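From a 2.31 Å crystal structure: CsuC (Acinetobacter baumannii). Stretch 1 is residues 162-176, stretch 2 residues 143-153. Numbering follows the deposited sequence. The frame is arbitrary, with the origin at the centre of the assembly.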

ATOM      1  N   GLU A 162     -21.921  18.784 -17.896  1.00109.24           N
ATOM      2  CA  GLU A 162     -20.774  18.469 -17.058  1.00 95.04           C
ATOM      3  C   GLU A 162     -21.129  18.648 -15.590  1.00 89.20           C
ATOM      4  O   GLU A 162     -21.670  19.687 -15.201  1.00 71.30           O
ATOM      5  CB  GLU A 162     -19.576  19.358 -17.421  1.00 92.90           C
ATOM      6  CG  GLU A 162     -18.930  19.057 -18.769  1.00 86.87           C
ATOM      7  CD  GLU A 162     -17.716  19.937 -19.033  1.00 90.85           C
ATOM      8  OE1 GLU A 162     -17.618  21.019 -18.419  1.00 94.99           O
ATOM      9  OE2 GLU A 162     -16.844  19.540 -19.834  1.00 93.85           O
ATOM     10  N   LEU A 163     -20.829  17.626 -14.785  1.00 87.07           N
ATOM     11  CA  LEU A 163     -21.061  17.655 -13.351  1.00 72.28           C
ATOM     12  C   LEU A 163     -19.851  18.273 -12.667  1.00 77.53           C
ATOM     13  O   LEU A 163     -18.718  17.844 -12.899  1.00 68.22           O
ATOM     14  CB  LEU A 163     -21.312  16.252 -12.796  1.00 73.54           C
ATOM     15  CG  LEU A 163     -21.420  16.164 -11.265  1.00 72.36           C
ATOM     16  CD1 LEU A 163     -22.568  16.984 -10.743  1.00 67.67           C
ATOM     17  CD2 LEU A 163     -21.522  14.722 -10.788  1.00 86.44           C
ATOM     18  N   TYR A 164     -20.096  19.255 -11.809  1.00 87.23           N
ATOM     19  CA  TYR A 164     -19.049  19.932 -11.056  1.00 77.27           C
ATOM     20  C   TYR A 164     -19.112  19.463  -9.608  1.00 72.89           C
ATOM     21  O   TYR A 164     -20.187  19.468  -9.000  1.00 66.19           O
ATOM     22  CB  TYR A 164     -19.218  21.455 -11.122  1.00 77.13           C
ATOM     23  CG  TYR A 164     -18.963  22.098 -12.476  1.00 74.05           C
ATOM     24  CD1 TYR A 164     -19.841  21.911 -13.540  1.00 91.45           C
ATOM     25  CD2 TYR A 164     -17.870  22.926 -12.676  1.00 67.34           C
ATOM     26  CE1 TYR A 164     -19.616  22.510 -14.772  1.00100.77           C
ATOM     27  CE2 TYR A 164     -17.641  23.528 -13.896  1.00 77.21           C
ATOM     28  CZ  TYR A 164     -18.513  23.322 -14.942  1.00 91.80           C
ATOM     29  OH  TYR A 164     -18.272  23.931 -16.154  1.00 93.30           O
ATOM     30  N   LEU A 165     -17.965  19.069  -9.058  1.00 61.17           N
ATOM     31  CA  LEU A 165     -17.848  18.681  -7.660  1.00 65.68           C
ATOM     32  C   LEU A 165     -16.825  19.579  -6.982  1.00 65.02           C
ATOM     33  O   LEU A 165     -15.714  19.755  -7.490  1.00 50.96           O
ATOM     34  CB  LEU A 165     -17.434  17.215  -7.527  1.00 67.61           C
ATOM     35  CG  LEU A 165     -18.529  16.179  -7.266  1.00 71.90           C
ATOM     36  CD1 LEU A 165     -19.831  16.599  -7.874  1.00 72.69           C
ATOM     37  CD2 LEU A 165     -18.103  14.815  -7.808  1.00 62.89           C
ATOM     38  N   LYS A 166     -17.200  20.150  -5.844  1.00 64.94           N
ATOM     39  CA  LYS A 166     -16.310  21.027  -5.102  1.00 66.33           C
ATOM     40  C   LYS A 166     -16.031  20.423  -3.735  1.00 52.49           C
ATOM     41  O   LYS A 166     -16.925  19.867  -3.095  1.00 50.95           O
ATOM     42  CB  LYS A 166     -16.900  22.436  -4.941  1.00 69.68           C
ATOM     43  CG  LYS A 166     -16.006  23.364  -4.133  1.00 72.36           C
ATOM     44  CD  LYS A 166     -16.609  24.747  -3.936  1.00 71.51           C
ATOM     45  CE  LYS A 166     -16.682  25.546  -5.214  1.00 82.50           C
ATOM     46  NZ  LYS A 166     -17.447  26.809  -4.974  1.00 92.93           N
ATOM     47  N   ASN A 167     -14.775  20.489  -3.319  1.00 55.68           N
ATOM     48  CA  ASN A 167     -14.357  20.051  -1.999  1.00 56.01           C
ATOM     49  C   ASN A 167     -13.900  21.278  -1.218  1.00 52.78           C
ATOM     50  O   ASN A 167     -12.922  21.930  -1.599  1.00 45.99           O
ATOM     51  CB  ASN A 167     -13.233  19.023  -2.108  1.00 52.44           C
ATOM     52  CG  ASN A 167     -13.007  18.277  -0.830  1.00 51.68           C
ATOM     53  OD1 ASN A 167     -13.446  18.702   0.236  1.00 46.55           O
ATOM     54  ND2 ASN A 167     -12.303  17.150  -0.920  1.00 62.11           N
ATOM     55  N   ASN A 168     -14.605  21.583  -0.131  1.00 53.54           N
ATOM     56  CA  ASN A 168     -14.250  22.673   0.775  1.00 51.69           C
ATOM     57  C   ASN A 168     -13.491  22.194   2.003  1.00 51.74           C
ATOM     58  O   ASN A 168     -13.171  23.006   2.876  1.00 50.95           O
ATOM     59  CB  ASN A 168     -15.501  23.438   1.177  1.00 63.71           C
ATOM     60  CG  ASN A 168     -16.215  24.010  -0.016  1.00 76.09           C
ATOM     61  OD1 ASN A 168     -15.619  24.727  -0.824  1.00 69.91           O
ATOM     62  ND2 ASN A 168     -17.491  23.676  -0.160  1.00 80.54           N
ATOM     63  N   GLY A 169     -13.279  20.881   2.131  1.00 59.07           N
ATOM     64  CA  GLY A 169     -12.511  20.336   3.225  1.00 51.72           C
ATOM     65  C   GLY A 169     -11.018  20.314   2.942  1.00 49.00           C
ATOM     66  O   GLY A 169     -10.562  20.535   1.826  1.00 44.76           O
ATOM     67  N   GLN A 170     -10.254  20.025   3.994  1.00 61.39           N
ATOM     68  CA  GLN A 170      -8.802  19.969   3.928  1.00 60.62           C
ATOM     69  C   GLN A 170      -8.276  18.592   3.532  1.00 63.28           C
ATOM     70  O   GLN A 170      -7.054  18.412   3.469  1.00 57.85           O
ATOM     71  CB  GLN A 170      -8.198  20.374   5.279  1.00 58.95           C
ATOM     72  CG  GLN A 170      -8.596  21.764   5.803  1.00 63.89           C
ATOM     73  CD  GLN A 170      -7.808  22.912   5.166  1.00 73.29           C
ATOM     74  OE1 GLN A 170      -7.080  22.730   4.190  1.00 65.32           O
ATOM     75  NE2 GLN A 170      -7.924  24.094   5.754  1.00 83.15           N
ATOM     76  N   LYS A 171      -9.152  17.610   3.290  1.00 55.35           N
ATOM     77  CA  LYS A 171      -8.729  16.285   2.839  1.00 57.59           C
ATOM     78  C   LYS A 171      -9.493  15.903   1.576  1.00 49.39           C
ATOM     79  O   LYS A 171     -10.591  16.400   1.313  1.00 43.37           O
ATOM     80  CB  LYS A 171      -8.934  15.198   3.893  1.00 44.95           C
ATOM     81  CG  LYS A 171      -7.986  15.278   5.078  1.00 57.05           C
ATOM     82  CD  LYS A 171      -8.043  14.018   5.915  1.00 62.73           C
ATOM     83  CE  LYS A 171      -7.180  12.905   5.307  1.00 60.65           C
ATOM     84  NZ  LYS A 171      -7.810  12.295   4.114  1.00 63.73           N
ATOM     85  N   PHE A 172      -8.869  15.045   0.772  1.00 60.07           N
ATOM     86  CA  PHE A 172      -9.441  14.595  -0.490  1.00 46.43           C
ATOM     87  C   PHE A 172     -10.592  13.615  -0.273  1.00 49.89           C
ATOM     88  O   PHE A 172     -10.724  12.975   0.773  1.00 43.89           O
ATOM     89  CB  PHE A 172      -8.377  13.921  -1.361  1.00 55.93           C
ATOM     90  CG  PHE A 172      -7.901  12.588  -0.826  1.00 54.84           C
ATOM     91  CD1 PHE A 172      -6.932  12.530   0.170  1.00 54.68           C
ATOM     92  CD2 PHE A 172      -8.437  11.399  -1.299  1.00 55.17           C
ATOM     93  CE1 PHE A 172      -6.486  11.306   0.669  1.00 60.37           C
ATOM     94  CE2 PHE A 172      -7.998  10.165  -0.802  1.00 56.86           C
ATOM     95  CZ  PHE A 172      -7.023  10.119   0.188  1.00 45.20           C
ATOM     96  N   ALA A 173     -11.410  13.485  -1.312  1.00 51.47           N
ATOM     97  CA  ALA A 173     -12.442  12.470  -1.409  1.00 46.67           C
ATOM     98  C   ALA A 173     -12.123  11.580  -2.603  1.00 52.42           C
ATOM     99  O   ALA A 173     -11.783  12.084  -3.678  1.00 44.17           O
ATOM    100  CB  ALA A 173     -13.830  13.094  -1.573  1.00 54.54           C
ATOM    101  N   ARG A 174     -12.172  10.264  -2.397  1.00 53.49           N
ATOM    102  CA  ARG A 174     -12.069   9.287  -3.481  1.00 56.77           C
ATOM    103  C   ARG A 174     -13.460   8.673  -3.631  1.00 60.99           C
ATOM    104  O   ARG A 174     -13.867   7.820  -2.836  1.00 49.11           O
ATOM    105  CB  ARG A 174     -10.984   8.237  -3.217  1.00 52.66           C
ATOM    106  CG  ARG A 174     -10.748   7.293  -4.403  1.00 66.58           C
ATOM    107  CD  ARG A 174      -9.551   6.323  -4.249  1.00 74.08           C
ATOM    108  NE  ARG A 174      -9.265   5.995  -2.861  1.00 83.78           N
ATOM    109  CZ  ARG A 174      -8.139   6.305  -2.227  1.00 68.21           C
ATOM    110  NH1 ARG A 174      -7.168   6.951  -2.852  1.00 59.50           N
ATOM    111  NH2 ARG A 174      -7.988   5.979  -0.954  1.00 71.88           N
ATOM    112  N   LEU A 175     -14.195   9.141  -4.634  1.00 61.46           N
ATOM    113  CA  LEU A 175     -15.578   8.754  -4.845  1.00 63.57           C
ATOM    114  C   LEU A 175     -15.658   7.621  -5.856  1.00 66.67           C
ATOM    115  O   LEU A 175     -14.939   7.622  -6.862  1.00 58.68           O
ATOM    116  CB  LEU A 175     -16.398   9.940  -5.336  1.00 68.28           C
ATOM    117  CG  LEU A 175     -16.430  11.177  -4.444  1.00 67.32           C
ATOM    118  CD1 LEU A 175     -17.262  12.242  -5.119  1.00 64.43           C
ATOM    119  CD2 LEU A 175     -16.972  10.853  -3.054  1.00 71.90           C
ATOM    120  N   SER A 176     -16.538   6.657  -5.582  1.00 75.98           N
ATOM    121  CA  SER A 176     -16.687   5.471  -6.421  1.00 85.00           C
ATOM    122  C   SER A 176     -18.047   5.456  -7.109  1.00 93.92           C
ATOM    123  O   SER A 176     -18.113   5.539  -8.337  1.00104.97           O
ATOM    124  CB  SER A 176     -16.455   4.195  -5.602  1.00 69.25           C
ATOM    125  OG  SER A 176     -17.332   4.121  -4.490  1.00 83.98           O
TER
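Stretch 2, residues 143-153: ALAKPVLQWSV

Stretch 2 runs as a loop through V148 and then as a strand from L149 through V153 that continues beyond the stretch; it pairs with the strand of stretch 1 that runs to N167. The N-to-C directions differ by 158°, so the pairing is antiparallel; the axes approach to 4.5 Å. L163 faces V153 as a non-hydrogen-bonded pair (CA to CA 4.8 Å), and L163 CD1 packs on V153 CG2 at 3.7 Å. Y164 and S152 form a hydrogen-bonded pair: Y164 N to S152 O is 2.8 Å and S152 N to Y164 O is 3.1 Å, the latter bent to 142°. L165 lies opposite W151, with CA atoms 4.5 Å apart and L165 CD1 3.5 Å from W151 CB. K166 then repeats the two-bond pattern with Q150, K166 N to Q150 O at 2.7 Å and Q150 N to K166 O at 2.9 Å.

At N167, paired with L149, the side chain extends the ladder: N167 OD1 accepts hydrogen bonds from V148 N at 3.0 Å and from G169 N at 2.9 Å, so one N167 oxygen links stretch 2 to the turn of stretch 1. N168 N donates to V148 O (2.8 Å, 169°). G169 CA sits 3.2 Å from K146 O, and an ideal CB on G169 would clash with that oxygen. Q170 N reaches L144 O at 2.7 Å. Beyond the turn, A173 CB contacts P147 CB (3.6 Å), and L175 CD1 meets L149 CD1 at 3.8 Å.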

ATOM      1  N   ALA A 143     -11.625  20.191  12.515  1.00 77.71           N
ATOM      2  CA  ALA A 143     -12.988  20.059  12.003  1.00 77.87           C
ATOM      3  C   ALA A 143     -13.008  19.772  10.507  1.00 73.97           C
ATOM      4  O   ALA A 143     -13.829  18.979  10.032  1.00 74.29           O
ATOM      5  CB  ALA A 143     -13.786  21.322  12.313  1.00 85.47           C
ATOM      6  N   LEU A 144     -12.138  20.425   9.745  1.00 72.23           N
ATOM      7  CA  LEU A 144     -12.151  20.345   8.291  1.00 69.76           C
ATOM      8  C   LEU A 144     -11.208  19.276   7.747  1.00 57.40           C
ATOM      9  O   LEU A 144     -10.870  19.316   6.561  1.00 49.11           O
ATOM     10  CB  LEU A 144     -11.798  21.703   7.682  1.00 77.04           C
ATOM     11  CG  LEU A 144     -12.766  22.888   7.702  1.00 83.22           C
ATOM     12  CD1 LEU A 144     -13.737  22.877   8.870  1.00 92.47           C
ATOM     13  CD2 LEU A 144     -11.952  24.165   7.720  1.00 76.38           C
ATOM     14  N   ALA A 145     -10.747  18.355   8.597  1.00 68.60           N
ATOM     15  CA  ALA A 145      -9.890  17.238   8.187  1.00 77.30           C
ATOM     16  C   ALA A 145     -10.743  16.096   7.619  1.00 74.01           C
ATOM     17  O   ALA A 145     -10.748  14.962   8.102  1.00 66.70           O
ATOM     18  CB  ALA A 145      -9.033  16.773   9.356  1.00 75.85           C
ATOM     19  N   LYS A 146     -11.497  16.446   6.583  1.00 67.68           N
ATOM     20  CA  LYS A 146     -12.422  15.553   5.900  1.00 59.73           C
ATOM     21  C   LYS A 146     -12.820  16.216   4.593  1.00 60.85           C
ATOM     22  O   LYS A 146     -12.521  17.396   4.381  1.00 63.71           O
ATOM     23  CB  LYS A 146     -13.664  15.275   6.759  1.00 54.32           C
ATOM     24  CG  LYS A 146     -14.432  16.556   7.107  1.00 78.22           C
ATOM     25  CD  LYS A 146     -15.589  16.292   8.057  1.00 84.44           C
ATOM     26  CE  LYS A 146     -16.654  15.413   7.431  1.00 86.63           C
ATOM     27  NZ  LYS A 146     -17.753  15.138   8.408  1.00 97.61           N
ATOM     28  N   PRO A 147     -13.407  15.475   3.663  1.00 60.05           N
ATOM     29  CA  PRO A 147     -13.972  16.122   2.474  1.00 49.42           C
ATOM     30  C   PRO A 147     -15.337  16.728   2.765  1.00 57.22           C
ATOM     31  O   PRO A 147     -16.150  16.145   3.480  1.00 49.52           O
ATOM     32  CB  PRO A 147     -14.067  14.980   1.457  1.00 48.56           C
ATOM     33  CG  PRO A 147     -14.161  13.739   2.282  1.00 55.38           C
ATOM     34  CD  PRO A 147     -13.314  14.012   3.508  1.00 53.76           C
ATOM     35  N   VAL A 148     -15.575  17.915   2.207  1.00 66.00           N
ATOM     36  CA  VAL A 148     -16.864  18.602   2.279  1.00 68.01           C
ATOM     37  C   VAL A 148     -17.275  18.911   0.848  1.00 59.49           C
ATOM     38  O   VAL A 148     -16.725  19.831   0.228  1.00 48.95           O
ATOM     39  CB  VAL A 148     -16.810  19.894   3.113  1.00 61.72           C
ATOM     40  CG1 VAL A 148     -18.171  20.550   3.137  1.00 55.56           C
ATOM     41  CG2 VAL A 148     -16.341  19.613   4.536  1.00 55.60           C
ATOM     42  N   LEU A 149     -18.236  18.161   0.324  1.00 58.31           N
ATOM     43  CA  LEU A 149     -18.463  18.130  -1.113  1.00 71.74           C
ATOM     44  C   LEU A 149     -19.779  18.799  -1.487  1.00 77.96           C
ATOM     45  O   LEU A 149     -20.812  18.581  -0.846  1.00 72.14           O
ATOM     46  CB  LEU A 149     -18.435  16.692  -1.652  1.00 57.85           C
ATOM     47  CG  LEU A 149     -17.149  15.906  -1.396  1.00 58.03           C
ATOM     48  CD1 LEU A 149     -17.176  14.542  -2.076  1.00 64.63           C
ATOM     49  CD2 LEU A 149     -15.943  16.696  -1.860  1.00 61.31           C
ATOM     50  N   GLN A 150     -19.721  19.593  -2.551  1.00 78.29           N
ATOM     51  CA  GLN A 150     -20.882  20.219  -3.154  1.00 75.55           C
ATOM     52  C   GLN A 150     -20.847  19.959  -4.650  1.00 61.74           C
ATOM     53  O   GLN A 150     -19.783  19.751  -5.235  1.00 54.12           O
ATOM     54  CB  GLN A 150     -20.901  21.727  -2.878  1.00 81.42           C
ATOM     55  CG  GLN A 150     -21.517  22.095  -1.558  1.00 80.09           C
ATOM     56  CD  GLN A 150     -21.255  23.528  -1.183  1.00 82.64           C
ATOM     57  OE1 GLN A 150     -20.981  24.367  -2.040  1.00 77.63           O
ATOM     58  NE2 GLN A 150     -21.302  23.813   0.113  1.00 98.23           N
ATOM     59  N   TRP A 151     -22.027  19.928  -5.252  1.00 66.07           N
ATOM     60  CA  TRP A 151     -22.168  19.690  -6.676  1.00 71.49           C
ATOM     61  C   TRP A 151     -23.023  20.784  -7.303  1.00 85.31           C
ATOM     62  O   TRP A 151     -23.694  21.559  -6.617  1.00 69.40           O
ATOM     63  CB  TRP A 151     -22.768  18.308  -6.971  1.00 69.94           C
ATOM     64  CG  TRP A 151     -24.218  18.169  -6.622  1.00 77.20           C
ATOM     65  CD1 TRP A 151     -24.738  17.847  -5.411  1.00 71.33           C
ATOM     66  CD2 TRP A 151     -25.330  18.315  -7.510  1.00 81.23           C
ATOM     67  NE1 TRP A 151     -26.103  17.783  -5.483  1.00 76.75           N
ATOM     68  CE2 TRP A 151     -26.495  18.074  -6.761  1.00 84.07           C
ATOM     69  CE3 TRP A 151     -25.453  18.630  -8.864  1.00 93.87           C
ATOM     70  CZ2 TRP A 151     -27.771  18.147  -7.317  1.00 95.46           C
ATOM     71  CZ3 TRP A 151     -26.719  18.701  -9.416  1.00 99.04           C
ATOM     72  CH2 TRP A 151     -27.861  18.460  -8.644  1.00 99.35           C
ATOM     73  N   SER A 152     -22.958  20.843  -8.628  1.00 99.36           N
ATOM     74  CA  SER A 152     -23.723  21.729  -9.492  1.00 99.45           C
ATOM     75  C   SER A 152     -23.521  21.237 -10.915  1.00 98.81           C
ATOM     76  O   SER A 152     -22.465  20.688 -11.246  1.00 84.04           O
ATOM     77  CB  SER A 152     -23.294  23.198  -9.359  1.00 95.06           C
ATOM     78  OG  SER A 152     -22.070  23.442 -10.027  1.00 91.16           O
ATOM     79  N   VAL A 153     -24.535  21.437 -11.748  1.00111.05           N
ATOM     80  CA  VAL A 153     -24.509  21.001 -13.139  1.00101.15           C
ATOM     81  C   VAL A 153     -24.738  22.225 -14.006  1.00 99.04           C
ATOM     82  O   VAL A 153     -25.792  22.867 -13.919  1.00 97.12           O
ATOM     83  CB  VAL A 153     -25.565  19.924 -13.435  1.00 95.45           C
ATOM     84  CG1 VAL A 153     -25.616  19.648 -14.929  1.00 90.78           C
ATOM     85  CG2 VAL A 153     -25.265  18.647 -12.673  1.00 96.21           C
TER